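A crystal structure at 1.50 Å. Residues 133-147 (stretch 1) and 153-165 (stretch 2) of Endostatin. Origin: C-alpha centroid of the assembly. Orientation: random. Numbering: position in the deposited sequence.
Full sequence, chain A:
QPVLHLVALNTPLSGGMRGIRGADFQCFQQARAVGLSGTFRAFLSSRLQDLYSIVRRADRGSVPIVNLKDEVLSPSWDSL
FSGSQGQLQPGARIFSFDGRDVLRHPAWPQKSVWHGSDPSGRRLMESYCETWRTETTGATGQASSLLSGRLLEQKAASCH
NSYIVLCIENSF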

# COMPACT_ATOMS: atom_id res chain seq x y z
N ARG A 133 -13.12 -6.53 -5.02
CA ARG A 133 -14.02 -7.65 -4.86
C ARG A 133 -13.89 -8.72 -5.94
O ARG A 133 -14.41 -9.83 -5.79
CB ARG A 133 -15.48 -7.15 -4.78
CG ARG A 133 -15.79 -6.39 -3.50
CD ARG A 133 -17.29 -6.12 -3.36
NE ARG A 133 -17.55 -5.48 -2.07
CZ ARG A 133 -18.18 -4.32 -1.92
NH1 ARG A 133 -18.66 -3.67 -2.98
NH2 ARG A 133 -18.23 -3.75 -0.71
N THR A 134 -13.14 -8.44 -7.00
CA THR A 134 -13.02 -9.42 -8.06
C THR A 134 -11.59 -9.72 -8.46
O THR A 134 -10.72 -8.85 -8.38
CB THR A 134 -13.79 -8.96 -9.32
OG1 THR A 134 -13.87 -10.05 -10.26
CG2 THR A 134 -13.09 -7.77 -9.96
N GLU A 135 -11.35 -10.96 -8.86
CA GLU A 135 -10.05 -11.37 -9.35
C GLU A 135 -10.17 -11.89 -10.80
O GLU A 135 -9.29 -12.59 -11.30
CB GLU A 135 -9.40 -12.42 -8.43
CG GLU A 135 -10.14 -13.76 -8.27
CD GLU A 135 -9.21 -14.83 -7.71
OE1 GLU A 135 -8.84 -14.73 -6.52
OE2 GLU A 135 -8.81 -15.75 -8.46
N THR A 136 -11.25 -11.50 -11.48
CA THR A 136 -11.48 -11.91 -12.87
C THR A 136 -10.38 -11.31 -13.76
O THR A 136 -9.88 -10.20 -13.49
CB THR A 136 -12.87 -11.46 -13.36
OG1 THR A 136 -13.16 -12.08 -14.61
CG2 THR A 136 -12.93 -9.96 -13.52
N THR A 137 -10.00 -12.02 -14.83
CA THR A 137 -8.93 -11.52 -15.70
C THR A 137 -9.22 -10.26 -16.48
O THR A 137 -8.31 -9.48 -16.78
CB THR A 137 -8.40 -12.57 -16.70
OG1 THR A 137 -9.42 -12.91 -17.64
CG2 THR A 137 -7.93 -13.82 -15.99
N GLY A 138 -10.49 -10.06 -16.82
CA GLY A 138 -10.89 -8.89 -17.58
C GLY A 138 -10.97 -7.60 -16.80
O GLY A 138 -10.90 -6.52 -17.40
N ALA A 139 -11.12 -7.66 -15.49
CA ALA A 139 -11.20 -6.43 -14.70
C ALA A 139 -9.78 -5.94 -14.36
O ALA A 139 -8.85 -6.75 -14.31
CB ALA A 139 -11.98 -6.67 -13.43
N THR A 140 -9.63 -4.63 -14.14
CA THR A 140 -8.31 -4.10 -13.80
C THR A 140 -8.26 -3.30 -12.51
O THR A 140 -9.28 -2.78 -12.02
CB THR A 140 -7.70 -3.20 -14.91
OG1 THR A 140 -8.48 -2.01 -15.06
CG2 THR A 140 -7.61 -3.95 -16.24
N GLY A 141 -7.05 -3.19 -11.99
CA GLY A 141 -6.78 -2.42 -10.79
C GLY A 141 -5.51 -1.64 -11.05
O GLY A 141 -4.61 -2.14 -11.74
N GLN A 142 -5.43 -0.42 -10.54
CA GLN A 142 -4.23 0.38 -10.74
C GLN A 142 -3.14 -0.13 -9.78
O GLN A 142 -3.36 -0.28 -8.58
CB GLN A 142 -4.52 1.86 -10.52
CG GLN A 142 -3.68 2.78 -11.38
CD GLN A 142 -4.19 2.86 -12.83
OE1 GLN A 142 -4.96 2.01 -13.29
NE2 GLN A 142 -3.78 3.89 -13.54
N ALA A 143 -1.97 -0.41 -10.34
CA ALA A 143 -0.87 -0.97 -9.58
C ALA A 143 0.42 -0.27 -9.94
O ALA A 143 0.47 0.49 -10.91
CB ALA A 143 -0.74 -2.47 -9.86
N SER A 144 1.46 -0.51 -9.14
CA SER A 144 2.75 0.12 -9.36
C SER A 144 3.90 -0.88 -9.20
O SER A 144 3.90 -1.69 -8.28
CB SER A 144 2.93 1.24 -8.34
OG SER A 144 4.18 1.88 -8.53
N SER A 145 4.90 -0.77 -10.07
CA SER A 145 6.04 -1.64 -9.99
C SER A 145 7.03 -1.10 -8.99
O SER A 145 7.56 -0.01 -9.15
CB SER A 145 6.76 -1.74 -11.34
OG SER A 145 7.81 -2.69 -11.24
N LEU A 146 7.32 -1.90 -7.98
CA LEU A 146 8.28 -1.51 -6.96
C LEU A 146 9.70 -1.53 -7.55
O LEU A 146 10.62 -0.93 -6.98
CB LEU A 146 8.16 -2.48 -5.78
CG LEU A 146 8.20 -1.88 -4.39
CD1 LEU A 146 7.36 -0.61 -4.31
CD2 LEU A 146 7.71 -2.94 -3.42
N LEU A 147 9.88 -2.22 -8.68
CA LEU A 147 11.19 -2.27 -9.32
C LEU A 147 11.58 -0.89 -9.85
O LEU A 147 12.77 -0.58 -9.93
CB LEU A 147 11.21 -3.31 -10.45
CG LEU A 147 10.93 -4.75 -9.99
CD1 LEU A 147 10.76 -5.66 -11.18
CD2 LEU A 147 12.01 -5.25 -9.09
N GLU A 153 2.86 4.43 -9.52
CA GLU A 153 2.96 4.37 -10.97
C GLU A 153 1.54 4.07 -11.45
O GLU A 153 0.73 3.45 -10.74
CB GLU A 153 3.92 3.24 -11.32
CG GLU A 153 4.22 3.04 -12.79
CD GLU A 153 5.32 2.01 -13.01
OE1 GLU A 153 5.62 1.23 -12.08
OE2 GLU A 153 5.88 1.95 -14.12
N GLN A 154 1.21 4.50 -12.65
CA GLN A 154 -0.14 4.31 -13.18
C GLN A 154 -0.32 3.17 -14.17
O GLN A 154 -0.49 3.41 -15.37
CB GLN A 154 -0.61 5.63 -13.77
CG GLN A 154 -0.64 6.72 -12.72
CD GLN A 154 -1.70 6.46 -11.69
OE1 GLN A 154 -2.87 6.36 -12.04
NE2 GLN A 154 -1.31 6.29 -10.44
N LYS A 155 -0.26 1.94 -13.67
CA LYS A 155 -0.43 0.76 -14.49
C LYS A 155 -1.77 0.09 -14.22
O LYS A 155 -2.10 -0.21 -13.07
CB LYS A 155 0.68 -0.26 -14.22
N ALA A 156 -2.56 -0.14 -15.27
CA ALA A 156 -3.84 -0.83 -15.13
C ALA A 156 -3.49 -2.31 -15.30
O ALA A 156 -3.07 -2.72 -16.40
CB ALA A 156 -4.79 -0.39 -16.20
N ALA A 157 -3.56 -3.08 -14.21
CA ALA A 157 -3.22 -4.50 -14.24
C ALA A 157 -4.44 -5.40 -14.05
O ALA A 157 -5.38 -5.04 -13.35
CB ALA A 157 -2.17 -4.81 -13.15
N SER A 158 -4.43 -6.57 -14.69
CA SER A 158 -5.53 -7.52 -14.53
C SER A 158 -5.65 -7.87 -13.05
O SER A 158 -4.65 -8.20 -12.39
CB SER A 158 -5.26 -8.80 -15.32
OG SER A 158 -6.15 -9.84 -14.97
N CYS A 159 -6.89 -7.91 -12.58
CA CYS A 159 -7.19 -8.22 -11.19
C CYS A 159 -6.84 -9.64 -10.79
O CYS A 159 -6.82 -9.98 -9.60
CB CYS A 159 -8.66 -7.94 -10.91
SG CYS A 159 -9.03 -6.17 -11.11
N HIS A 160 -6.57 -10.48 -11.78
CA HIS A 160 -6.21 -11.85 -11.49
C HIS A 160 -4.75 -12.01 -10.98
O HIS A 160 -4.36 -13.08 -10.50
CB HIS A 160 -6.47 -12.73 -12.72
CG HIS A 160 -6.44 -14.19 -12.42
ND1 HIS A 160 -5.33 -14.97 -12.66
CD2 HIS A 160 -7.36 -14.99 -11.85
CE1 HIS A 160 -5.57 -16.20 -12.26
NE2 HIS A 160 -6.80 -16.24 -11.77
N ASN A 161 -3.96 -10.95 -11.11
CA ASN A 161 -2.58 -10.96 -10.62
C ASN A 161 -2.54 -10.95 -9.08
O ASN A 161 -3.39 -10.32 -8.43
CB ASN A 161 -1.84 -9.71 -11.11
CG ASN A 161 -1.40 -9.82 -12.56
OD1 ASN A 161 -0.49 -10.57 -12.88
ND2 ASN A 161 -2.03 -9.06 -13.43
N SER A 162 -1.54 -11.61 -8.51
CA SER A 162 -1.32 -11.66 -7.06
C SER A 162 -0.15 -10.73 -6.80
O SER A 162 0.99 -11.06 -7.11
CB SER A 162 -1.00 -13.09 -6.58
OG SER A 162 -2.17 -13.89 -6.53
N TYR A 163 -0.46 -9.54 -6.26
CA TYR A 163 0.50 -8.49 -5.99
C TYR A 163 0.64 -8.19 -4.49
O TYR A 163 -0.13 -8.68 -3.65
CB TYR A 163 0.04 -7.19 -6.70
CG TYR A 163 0.21 -7.15 -8.22
CD1 TYR A 163 1.06 -8.05 -8.88
CD2 TYR A 163 -0.44 -6.18 -8.97
CE1 TYR A 163 1.27 -7.96 -10.27
CE2 TYR A 163 -0.24 -6.08 -10.33
CZ TYR A 163 0.61 -6.97 -10.98
OH TYR A 163 0.79 -6.87 -12.33
N ILE A 164 1.64 -7.38 -4.19
CA ILE A 164 1.93 -6.93 -2.84
C ILE A 164 0.83 -5.95 -2.41
O ILE A 164 0.33 -5.16 -3.21
CB ILE A 164 3.27 -6.15 -2.82
CG1 ILE A 164 4.41 -7.06 -3.27
CG2 ILE A 164 3.54 -5.56 -1.42
CD1 ILE A 164 5.66 -6.30 -3.70
N VAL A 165 0.43 -6.05 -1.15
CA VAL A 165 -0.54 -5.13 -0.60
C VAL A 165 0.12 -4.54 0.64
O VAL A 165 0.68 -5.28 1.47
CB VAL A 165 -1.85 -5.84 -0.20
CG1 VAL A 165 -2.78 -4.84 0.49
CG2 VAL A 165 -2.53 -6.42 -1.46

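Residues 133-147 and 153-165 of Endostatin pair as antiparallel strands, 140-145 against 155-158, with further hydrogen bonds and packing on either side of the paired residues; together they bury 951 Å². Arg133 stays out of reach. Thr134 receives the first contact through its backbone, Thr134 O lying 3.4 Å from Cys159 CB, while Thr134 OG1 accepts a hydrogen bond from Thr136 N (3.2 Å) within the loop. At Glu135 the backbone meets both the backbone and the ring of stretch 2: Glu135 CA approaches Cys159 O (3.5 Å) in a CA-H...O contact, and Glu135 O sits at the edge of the His160 ring, near its plane, 3.1 Å from His160 CD2. Thr137 packs its methyl CG2 against His160 CB (3.7 Å), and Thr137 O accepts a hydrogen bond from Ser158 OG (2.8 Å). That small hydroxyl serves twice, since Ser158 OG also accepts from His160 N (3.3 Å) in the type I turn from Ser158 to Asn161. Gly138 makes no contact.

Ala139 O takes the hydrogen bond of Cys159 N (2.9 Å), and Ala139 CB rests 3.8 Å from Cys159 SG. Cys159 SG, buried and bonded covalently elsewhere in the structure, also lies 3.3 Å from Thr140 C. Thr140 and Ser158 form a non-hydrogen-bonded pair whose side chains diverge; Thr140 CA instead approaches Ala157 O (3.1 Å). Gly141 then pairs fully with Ala157, Gly141 N to Ala157 O and Ala157 N to Gly141 O, both 2.8 Å. Gly141 N also lies 3.7 Å from Cys159 SG.

Gln142 lies on the same face of the sheet as Ala156. Its chi1 of -148° falls between wells; Gln142 OE1 lies 3.8 Å from Ala156 CB, and Gln142 NE2 donates a hydrogen bond to Gln154 OE1 (3.0 Å). Ala143 closes the next hydrogen-bonded pair: Ala143 N to Lys155 O at 2.7 Å, Lys155 N to Ala143 O at a longer 3.2 Å. Its buried methyl shares a face with Ala157 and Lys155, the latter modelled only to CB; Ala143 CB lies 4.3 Å from Ala157 CB and 3.7 Å from Tyr163 CE2, a compact apolar fit.

Past this pair, side chains replace the backbone ladder. Ser144 OG accepts from Glu153 N (3.0 Å), and the extended Glu153 side chain, t at chi1 and chi2, brings Glu153 OE1 to Ser145 N (2.9 Å), so a side-chain oxygen from each stretch accepts a hydrogen bond from a backbone N of the other. Leu146 ends the contact, Leu146 CD2 against Ile164 CD1 (3.9 Å); exposed Leu147 adds nothing.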